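Local atomic coordinates of endoglucanase (Humicola insolens, PDB entry 1DYS), a protein that hydrolyses internal beta-1,4-glucosidic linkages in cellulose as a family 6 glycoside hydrolase, contributing to the breakdown of plant biomass. Residues S244-T248 with N300-D304. Residues are numbered along the deposited sequence.
Sequences SRYAT and NPNVD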
# COMPACT_ATOMS: atom_id res chain seq x y z
N SER A 244 14.38 22.90 -15.77
CA SER A 244 15.72 23.35 -16.17
C SER A 244 16.06 24.58 -15.34
O SER A 244 17.19 24.62 -14.84
CB SER A 244 15.77 23.68 -17.66
OG SER A 244 17.10 24.16 -17.95
N ARG A 245 15.15 25.55 -15.16
CA ARG A 245 15.51 26.72 -14.36
C ARG A 245 15.55 26.37 -12.87
O ARG A 245 16.36 26.90 -12.10
CB ARG A 245 14.65 27.94 -14.63
CG ARG A 245 15.07 28.52 -16.01
CD ARG A 245 14.03 29.56 -16.40
NE ARG A 245 12.91 28.92 -17.12
CZ ARG A 245 11.90 29.66 -17.58
NH1 ARG A 245 11.92 30.97 -17.34
NH2 ARG A 245 10.92 29.10 -18.26
N TYR A 246 14.74 25.39 -12.45
CA TYR A 246 14.83 24.99 -11.03
C TYR A 246 16.22 24.44 -10.73
O TYR A 246 16.81 24.85 -9.72
CB TYR A 246 13.74 23.96 -10.71
CG TYR A 246 13.79 23.43 -9.28
CD1 TYR A 246 13.84 24.26 -8.19
CD2 TYR A 246 13.73 22.06 -9.05
CE1 TYR A 246 13.89 23.78 -6.88
CE2 TYR A 246 13.77 21.55 -7.77
CZ TYR A 246 13.83 22.42 -6.69
OH TYR A 246 13.91 21.93 -5.41
N ALA A 247 16.73 23.57 -11.61
CA ALA A 247 18.05 22.96 -11.47
C ALA A 247 19.15 24.00 -11.38
O ALA A 247 20.03 23.94 -10.52
CB ALA A 247 18.33 21.95 -12.58
N THR A 248 19.12 25.00 -12.28
CA THR A 248 20.12 26.08 -12.21
C THR A 248 20.04 26.89 -10.93
O THR A 248 21.07 27.23 -10.34
CB THR A 248 19.97 27.00 -13.44
OG1 THR A 248 20.32 26.23 -14.59
CG2 THR A 248 20.88 28.23 -13.33
N ASN A 300 21.97 22.16 -20.44
CA ASN A 300 22.09 22.80 -19.16
C ASN A 300 23.19 22.06 -18.40
O ASN A 300 23.11 20.88 -18.14
CB ASN A 300 20.77 22.78 -18.38
CG ASN A 300 20.85 23.46 -17.05
OD1 ASN A 300 21.89 23.55 -16.42
ND2 ASN A 300 19.71 23.98 -16.55
N PRO A 301 24.26 22.77 -18.09
CA PRO A 301 25.44 22.30 -17.42
C PRO A 301 25.16 21.66 -16.06
O PRO A 301 25.89 20.78 -15.62
CB PRO A 301 26.38 23.51 -17.16
CG PRO A 301 25.55 24.68 -17.61
CD PRO A 301 24.36 24.22 -18.39
N ASN A 302 24.13 22.17 -15.39
CA ASN A 302 23.74 21.69 -14.08
C ASN A 302 22.89 20.44 -14.17
O ASN A 302 22.52 19.94 -13.10
CB ASN A 302 22.87 22.79 -13.43
CG ASN A 302 23.63 24.11 -13.40
OD1 ASN A 302 23.19 25.13 -13.92
ND2 ASN A 302 24.78 24.05 -12.75
N VAL A 303 22.54 20.00 -15.36
CA VAL A 303 21.64 18.84 -15.47
C VAL A 303 22.37 17.70 -16.17
O VAL A 303 22.62 17.72 -17.37
CB VAL A 303 20.34 19.21 -16.20
CG1 VAL A 303 19.39 18.00 -16.26
CG2 VAL A 303 19.57 20.34 -15.49
N ASP A 304 22.79 16.69 -15.40
CA ASP A 304 23.41 15.51 -15.92
C ASP A 304 22.56 14.75 -16.96
O ASP A 304 23.04 14.21 -17.96
CB ASP A 304 23.77 14.47 -14.84
CG ASP A 304 25.00 14.80 -14.03
OD1 ASP A 304 25.83 15.62 -14.46
OD2 ASP A 304 25.16 14.23 -12.93
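The side-chain amide of N300 joins the loop to the helix by donating two hydrogen bonds through its ND2 atom, to S244 OG (3.0 Å, nearly linear) and to T248 OG1 (3.0 Å, more bent). The two hydroxyls stand one helical turn apart on the same side of helix 243-255, so a single amide nitrogen can reach both. The carbonyl end of that amide is used within the loop: N300 OD1 accepts from N302 N at 2.8 Å, closing an Asx turn. It is nested in a type I beta turn from N300 to V303, where V303 N bonds to N300 O at 3.0 Å. The CA-to-CB bond of N300 points toward the helix. N302 also faces the helix, its CB lying 4.2 Å from A247 O, and its side chain touches A251 and R255 farther along. Deeper in, the polar contact gives way to a small apolar one: A247 CB meets V303 CG2 at 3.5 Å, with F263 and I265 of the neighbouring strand 262-266 touching A247 and V303, respectively. The turn leads directly into strand 303-307, which pairs in parallel with 262-266, the strand that follows helix 243-255 in the chain. An Asx turn coinciding with a type I turn here joins the first turns of a helix to the entry of a parallel strand, within the distorted alpha/beta barrel known for family 6 glycoside hydrolases.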